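Local coordinates for inorganic pyrophosphatase (Helicobacter pylori, PDB 2BQX), which catalyses the Mg(2+)-dependent hydrolysis of inorganic pyrophosphate to two phosphate ions, working as a homohexamer, at residues S25-Y29 with V40-L44; Q48-Y54 with F136-Y140; P58-G62 with A167-Y171. The contacts are given in a common frame with arbitrary orientation. Residues are numbered along the deposited sequence.

Interaction 1 (S25-Y29 with V40-L44); sequences SNIKY and VDRVL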
# COMPACT_ATOMS: atom_id res chain seq x y z
N SER A 25 -5.73 2.36 -9.69
CA SER A 25 -4.97 3.60 -9.83
C SER A 25 -5.84 4.75 -10.32
O SER A 25 -6.89 4.53 -10.93
CB SER A 25 -3.81 3.38 -10.82
OG SER A 25 -3.10 4.59 -11.05
N ASN A 26 -5.42 5.98 -10.03
CA ASN A 26 -6.14 7.15 -10.50
C ASN A 26 -5.22 7.88 -11.50
O ASN A 26 -5.45 9.03 -11.84
CB ASN A 26 -6.52 8.08 -9.33
CG ASN A 26 -5.32 8.68 -8.62
OD1 ASN A 26 -4.21 8.16 -8.70
ND2 ASN A 26 -5.55 9.79 -7.91
N ILE A 27 -4.20 7.17 -11.96
CA ILE A 27 -3.26 7.75 -12.92
C ILE A 27 -3.33 7.02 -14.26
O ILE A 27 -3.06 5.82 -14.34
CB ILE A 27 -1.80 7.68 -12.43
CG1 ILE A 27 -1.66 8.43 -11.10
CG2 ILE A 27 -0.87 8.30 -13.49
CD1 ILE A 27 -0.29 8.29 -10.45
N LYS A 28 -3.71 7.73 -15.31
CA LYS A 28 -3.78 7.13 -16.63
C LYS A 28 -2.47 7.38 -17.37
O LYS A 28 -2.06 8.53 -17.54
CB LYS A 28 -4.93 7.74 -17.43
CG LYS A 28 -5.02 7.26 -18.87
CD LYS A 28 -6.15 7.97 -19.61
CE LYS A 28 -6.32 7.46 -21.03
NZ LYS A 28 -5.14 7.78 -21.89
N TYR A 29 -1.81 6.31 -17.81
CA TYR A 29 -0.57 6.45 -18.57
C TYR A 29 -0.94 6.20 -20.03
O TYR A 29 -2.03 5.70 -20.32
CB TYR A 29 0.48 5.40 -18.14
CG TYR A 29 1.02 5.61 -16.75
CD1 TYR A 29 2.10 6.47 -16.52
CD2 TYR A 29 0.44 4.97 -15.66
CE1 TYR A 29 2.58 6.69 -15.23
CE2 TYR A 29 0.91 5.19 -14.37
CZ TYR A 29 1.97 6.06 -14.16
OH TYR A 29 2.43 6.31 -12.88
N VAL A 40 2.78 10.00 -18.75
CA VAL A 40 1.77 10.28 -17.75
C VAL A 40 0.76 11.10 -18.53
O VAL A 40 1.09 12.19 -19.01
CB VAL A 40 2.32 11.12 -16.59
CG1 VAL A 40 1.19 11.47 -15.63
CG2 VAL A 40 3.42 10.36 -15.87
N ASP A 41 -0.46 10.60 -18.67
CA ASP A 41 -1.46 11.30 -19.46
C ASP A 41 -2.48 12.08 -18.64
O ASP A 41 -2.83 13.21 -18.98
CB ASP A 41 -2.18 10.29 -20.36
CG ASP A 41 -3.07 10.95 -21.40
OD1 ASP A 41 -4.22 10.49 -21.55
OD2 ASP A 41 -2.63 11.91 -22.06
N ARG A 42 -2.97 11.48 -17.56
CA ARG A 42 -3.97 12.17 -16.77
C ARG A 42 -4.11 11.62 -15.36
O ARG A 42 -3.93 10.43 -15.14
CB ARG A 42 -5.32 12.08 -17.48
CG ARG A 42 -6.52 12.61 -16.70
CD ARG A 42 -6.47 14.12 -16.61
NE ARG A 42 -6.12 14.72 -17.90
CZ ARG A 42 -6.79 14.51 -19.03
NH1 ARG A 42 -6.39 15.10 -20.15
NH2 ARG A 42 -7.86 13.72 -19.04
N VAL A 43 -4.41 12.51 -14.42
CA VAL A 43 -4.66 12.11 -13.05
C VAL A 43 -6.13 12.45 -12.90
O VAL A 43 -6.53 13.59 -13.11
CB VAL A 43 -3.84 12.92 -12.03
CG1 VAL A 43 -4.19 12.46 -10.62
CG2 VAL A 43 -2.34 12.71 -12.27
N LEU A 44 -6.94 11.44 -12.58
CA LEU A 44 -8.38 11.64 -12.43
C LEU A 44 -8.70 12.88 -11.59
O LEU A 44 -8.09 13.10 -10.54
CB LEU A 44 -9.02 10.40 -11.80
CG LEU A 44 -8.94 9.10 -12.61
CD1 LEU A 44 -9.58 7.98 -11.81
CD2 LEU A 44 -9.67 9.27 -13.94
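Strands 27-29 and 40-43 run antiparallel as the two arms of a beta hairpin. Their axes come within 4.6 Å, with 156° between their directions. Lys-28 N donates to Arg-42 O at 2.7 Å. Lys-28 O accepts from both Arg-42 N, at 3.1 Å, and Asp-41 N, at 2.8 Å. Asp-41 and Arg-42 thus both face Lys-28, which makes a classic beta bulge. Past the strand end, Leu-44 N donates to Asn-26 O at 2.9 Å. Ser-25 OG accepts from Ile-27 N at 2.9 Å and forms an ST turn that leads into the first strand.

Lys-28 NZ forms a salt bridge with Asp-41 OD1 at 2.9 Å. Asp-41 points toward the first strand here, consistent with this pairing. Lys-28 and Arg-42 share one face, and both are predicted to bind substrate. The guanidinium of Arg-42 leads away to Glu-144 and to Lys-111 O of a second subunit. Ile-27, Tyr-29, Val-40 and Val-43 line the other face; Tyr-29 CE1 meets Val-40 CG2 at 3.8 Å.

The second subunit packs on this apolar side, with its Ala-77 against Ile-27. Within the chain, Tyr-29 joins strand 14-21 by a backbone bond to Glu-20, and Leu-44 touches Tyr-50 and Tyr-140.

Interaction 2 (Q48-Y54 with F136-Y140); sequences QNYPANY and FFETY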
# COMPACT_ATOMS: atom_id res chain seq x y z
N GLN A 48 -11.86 8.93 -7.61
CA GLN A 48 -12.18 7.66 -8.23
C GLN A 48 -10.93 6.85 -8.54
O GLN A 48 -9.81 7.33 -8.38
CB GLN A 48 -12.96 7.90 -9.53
CG GLN A 48 -14.34 8.50 -9.31
CD GLN A 48 -14.96 9.01 -10.60
OE1 GLN A 48 -14.62 10.10 -11.08
NE2 GLN A 48 -15.86 8.23 -11.18
N ASN A 49 -11.12 5.61 -8.98
CA ASN A 49 -10.01 4.75 -9.33
C ASN A 49 -10.48 3.77 -10.38
O ASN A 49 -11.63 3.34 -10.37
CB ASN A 49 -9.49 4.02 -8.09
CG ASN A 49 -10.58 3.69 -7.09
OD1 ASN A 49 -11.04 4.54 -6.32
ND2 ASN A 49 -11.02 2.44 -7.11
N TYR A 50 -9.60 3.43 -11.32
CA TYR A 50 -9.98 2.50 -12.38
C TYR A 50 -10.43 1.16 -11.83
O TYR A 50 -9.71 0.51 -11.07
CB TYR A 50 -8.83 2.33 -13.38
CG TYR A 50 -8.77 3.45 -14.38
CD1 TYR A 50 -8.21 4.68 -14.05
CD2 TYR A 50 -9.29 3.29 -15.67
CE1 TYR A 50 -8.19 5.73 -14.97
CE2 TYR A 50 -9.27 4.32 -16.59
CZ TYR A 50 -8.72 5.54 -16.24
OH TYR A 50 -8.69 6.56 -17.17
N PRO A 51 -11.64 0.72 -12.21
CA PRO A 51 -12.21 -0.54 -11.76
C PRO A 51 -11.59 -1.80 -12.36
O PRO A 51 -11.98 -2.92 -12.01
CB PRO A 51 -13.68 -0.39 -12.12
CG PRO A 51 -13.62 0.37 -13.40
CD PRO A 51 -12.57 1.43 -13.11
N ALA A 52 -10.63 -1.62 -13.25
CA ALA A 52 -9.95 -2.75 -13.87
C ALA A 52 -8.66 -2.27 -14.49
O ALA A 52 -8.41 -1.08 -14.56
CB ALA A 52 -10.82 -3.38 -14.96
N ASN A 53 -7.85 -3.22 -14.92
CA ASN A 53 -6.61 -2.88 -15.60
C ASN A 53 -7.12 -2.41 -16.96
O ASN A 53 -8.15 -2.89 -17.43
CB ASN A 53 -5.73 -4.12 -15.73
CG ASN A 53 -5.29 -4.65 -14.37
OD1 ASN A 53 -4.55 -3.98 -13.64
ND2 ASN A 53 -5.76 -5.85 -14.01
N TYR A 54 -6.41 -1.48 -17.56
CA TYR A 54 -6.82 -0.89 -18.83
C TYR A 54 -5.68 -0.78 -19.83
O TYR A 54 -4.57 -0.40 -19.46
CB TYR A 54 -7.38 0.50 -18.53
CG TYR A 54 -7.97 1.24 -19.70
CD1 TYR A 54 -7.16 1.83 -20.67
CD2 TYR A 54 -9.35 1.35 -19.83
CE1 TYR A 54 -7.72 2.53 -21.74
CE2 TYR A 54 -9.91 2.04 -20.88
CZ TYR A 54 -9.10 2.62 -21.84
OH TYR A 54 -9.70 3.29 -22.88
N PHE A 136 -18.39 4.10 -13.53
CA PHE A 136 -17.08 4.74 -13.56
C PHE A 136 -16.93 5.56 -14.84
O PHE A 136 -16.56 6.74 -14.80
CB PHE A 136 -15.96 3.70 -13.51
CG PHE A 136 -14.60 4.28 -13.72
CD1 PHE A 136 -13.94 4.94 -12.69
CD2 PHE A 136 -13.98 4.20 -14.97
CE1 PHE A 136 -12.68 5.50 -12.89
CE2 PHE A 136 -12.72 4.76 -15.18
CZ PHE A 136 -12.07 5.42 -14.14
N PHE A 137 -17.20 4.95 -15.98
CA PHE A 137 -17.07 5.65 -17.25
C PHE A 137 -18.11 6.75 -17.37
O PHE A 137 -17.87 7.80 -17.97
CB PHE A 137 -17.17 4.66 -18.40
CG PHE A 137 -15.93 3.83 -18.58
CD1 PHE A 137 -14.77 4.40 -19.09
CD2 PHE A 137 -15.90 2.50 -18.18
CE1 PHE A 137 -13.59 3.66 -19.20
CE2 PHE A 137 -14.73 1.75 -18.29
CZ PHE A 137 -13.57 2.33 -18.80
N GLU A 138 -19.27 6.53 -16.76
CA GLU A 138 -20.34 7.51 -16.81
C GLU A 138 -20.01 8.77 -16.02
O GLU A 138 -20.54 9.85 -16.31
CB GLU A 138 -21.63 6.89 -16.26
CG GLU A 138 -22.89 7.56 -16.75
CD GLU A 138 -23.69 6.66 -17.67
OE1 GLU A 138 -24.28 5.66 -17.17
OE2 GLU A 138 -23.72 6.93 -18.89
N THR A 139 -19.12 8.67 -15.03
CA THR A 139 -18.80 9.83 -14.19
C THR A 139 -17.35 10.30 -14.07
O THR A 139 -17.11 11.41 -13.61
CB THR A 139 -19.27 9.58 -12.75
OG1 THR A 139 -18.53 8.49 -12.18
CG2 THR A 139 -20.75 9.26 -12.72
N TYR A 140 -16.39 9.47 -14.48
CA TYR A 140 -14.98 9.83 -14.32
C TYR A 140 -14.51 11.07 -15.07
O TYR A 140 -13.44 11.61 -14.77
CB TYR A 140 -14.09 8.62 -14.63
CG TYR A 140 -13.74 8.39 -16.08
CD1 TYR A 140 -14.72 8.31 -17.07
CD2 TYR A 140 -12.41 8.18 -16.45
CE1 TYR A 140 -14.38 8.02 -18.39
CE2 TYR A 140 -12.06 7.89 -17.77
CZ TYR A 140 -13.06 7.81 -18.73
OH TYR A 140 -12.72 7.50 -20.03
O HOH W 1 -12.72 11.62 -12.15
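Here the approach to strand 53-56 of the pyrophosphatase beta-barrel core packs against the C-terminal end of helix 127-139. Phe-136 is the main bump. Its ring fills a hollow formed by Gln-48, Asn-49, Tyr-50 and Pro-51. Pro-51 CD covers one face of the ring in a CH-pi contact, 3.6 Å from the centroid. The edge of Phe-136 points at the face of Tyr-50 in an edge-to-face pair, with centroids 4.8 Å apart and planes at 56°. Deeper in, Phe-137 and Tyr-54 meet edge to edge, and both also touch Leu-71 of strand 69-72. Tyr-54 and Tyr-140 are both predicted to bind substrate. Tyr-54 OH is hydrogen-bonded to Lys-103. A third subunit closes over the outside, where its Ala-47 packs on Pro-51 and Phe-136. Thr-139 OG1 is hydrogen-bonded to His-135 O, one turn back in the helix. Gln-48 reaches Thr-139 and Tyr-140: its NE2 makes a weak hydrogen bond to Thr-139 OG1 at 2.9 Å, and water 1 lies 2.7 Å from both Gln-48 OE1 and Tyr-140 O.

Interaction 3 (P58-G62 with A167-Y171); sequences PNTLG and AIKAY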
# COMPACT_ATOMS: atom_id res chain seq x y z
N PRO A 58 -2.38 -4.03 -29.61
CA PRO A 58 -1.44 -3.60 -30.65
C PRO A 58 -1.89 -3.98 -32.06
O PRO A 58 -2.61 -4.96 -32.26
CB PRO A 58 -0.15 -4.32 -30.28
CG PRO A 58 -0.26 -4.49 -28.81
CD PRO A 58 -1.70 -4.89 -28.63
N ASN A 59 -1.46 -3.19 -33.03
CA ASN A 59 -1.77 -3.45 -34.43
C ASN A 59 -3.25 -3.54 -34.73
O ASN A 59 -3.70 -4.43 -35.46
CB ASN A 59 -1.07 -4.74 -34.87
CG ASN A 59 0.41 -4.71 -34.58
OD1 ASN A 59 1.11 -3.78 -34.96
ND2 ASN A 59 0.90 -5.74 -33.89
N THR A 60 -4.02 -2.62 -34.17
CA THR A 60 -5.45 -2.57 -34.40
C THR A 60 -5.79 -1.10 -34.60
O THR A 60 -5.00 -0.22 -34.25
CB THR A 60 -6.25 -3.12 -33.21
OG1 THR A 60 -6.07 -2.27 -32.07
CG2 THR A 60 -5.80 -4.54 -32.88
N LEU A 61 -6.96 -0.84 -35.16
CA LEU A 61 -7.39 0.53 -35.39
C LEU A 61 -8.86 0.64 -34.98
O LEU A 61 -9.74 0.13 -35.66
CB LEU A 61 -7.21 0.89 -36.87
CG LEU A 61 -7.03 2.36 -37.24
CD1 LEU A 61 -8.29 3.12 -36.86
CD2 LEU A 61 -5.82 2.94 -36.52
N GLY A 62 -9.09 1.29 -33.84
CA GLY A 62 -10.44 1.46 -33.33
C GLY A 62 -11.19 2.64 -33.92
O GLY A 62 -10.67 3.33 -34.80
N ALA A 167 -11.50 -3.99 -36.09
CA ALA A 167 -10.35 -3.16 -35.74
C ALA A 167 -9.07 -3.73 -36.33
O ALA A 167 -8.16 -2.98 -36.72
CB ALA A 167 -10.22 -3.05 -34.22
N ILE A 168 -8.98 -5.05 -36.40
CA ILE A 168 -7.80 -5.69 -36.97
C ILE A 168 -7.75 -5.42 -38.47
O ILE A 168 -6.70 -5.07 -39.01
CB ILE A 168 -7.82 -7.21 -36.73
CG1 ILE A 168 -7.59 -7.49 -35.25
CG2 ILE A 168 -6.75 -7.90 -37.59
CD1 ILE A 168 -7.81 -8.94 -34.86
N LYS A 169 -8.88 -5.59 -39.15
CA LYS A 169 -8.95 -5.36 -40.59
C LYS A 169 -8.64 -3.92 -40.94
O LYS A 169 -7.91 -3.64 -41.90
CB LYS A 169 -10.33 -5.73 -41.13
CG LYS A 169 -10.47 -5.55 -42.64
CD LYS A 169 -11.81 -6.07 -43.15
CE LYS A 169 -11.88 -6.04 -44.67
NZ LYS A 169 -13.14 -6.65 -45.16
N ALA A 170 -9.18 -2.99 -40.15
CA ALA A 170 -8.96 -1.57 -40.39
C ALA A 170 -7.47 -1.24 -40.36
O ALA A 170 -6.99 -0.43 -41.16
CB ALA A 170 -9.70 -0.74 -39.34
N TYR A 171 -6.74 -1.85 -39.43
CA TYR A 171 -5.30 -1.58 -39.32
C TYR A 171 -4.55 -2.12 -40.53
O TYR A 171 -3.58 -1.51 -40.98
CB TYR A 171 -4.73 -2.23 -38.05
CG TYR A 171 -3.25 -1.93 -37.85
CD1 TYR A 171 -2.83 -0.70 -37.35
CD2 TYR A 171 -2.28 -2.88 -38.18
CE1 TYR A 171 -1.47 -0.41 -37.19
CE2 TYR A 171 -0.92 -2.60 -38.02
CZ TYR A 171 -0.53 -1.37 -37.53
OH TYR A 171 0.81 -1.10 -37.38
O HOH W 2 2.29 -3.05 -38.17
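The last turn of helix 157-171 lies against the loop between strands 53-56 and 69-72. Ala-167 comes first and makes the closest backbone link. Its O accepts from Leu-61 N at 2.9 Å, and its CA is 3.3 Å from Leu-61 O in a CA-H...O contact. Ile-168 points away, yet its CG1 lies 4.2 Å from Thr-60 CG2, and it touches His-10 of strand 10-11. Ala-170 follows on the side facing the loop, with CB 3.9 Å from Leu-61 CB. Tyr-171 ends the segment and has the largest area covered by the loop (82 Å²). Its ring lies over the backbone of Asn-59, with Asn-59 CA 3.7 Å from the ring centroid in a CH-pi contact. Water 2 sits 2.6 Å from Tyr-171 OH and makes a weak, 3.5 Å bond to Asn-59 OD1. Thr-60 OG1 bonds instead to Val-57 O and Val-68 N within its own loop. A single direct hydrogen bond amid CA-H...O, CH-pi and apolar contacts implies that close packing largely holds helix to loop.

From the N terminus, the chain first closes the short hairpin of interaction 1, with ten residues between its segments. Residues 48-54 then open interaction 2, and 58-62 open interaction 3 soon after. Interaction 2 closes at 136-140 and interaction 3 at 167-171, so these two long loops cross. Interaction 1 stands in series before both. Interactions 1 and 2 touch, with centres about 11 Å apart; Ser-25 O lies 2.9 Å from Tyr-50 N, a probable hydrogen bond. Together they bring four predicted substrate-binding residues to one side of the chain. Interaction 3 lies about 24 Å from either, centre to centre. Helices 127-139 and 157-171 thus meet opposite ends of the region around strand 53-56.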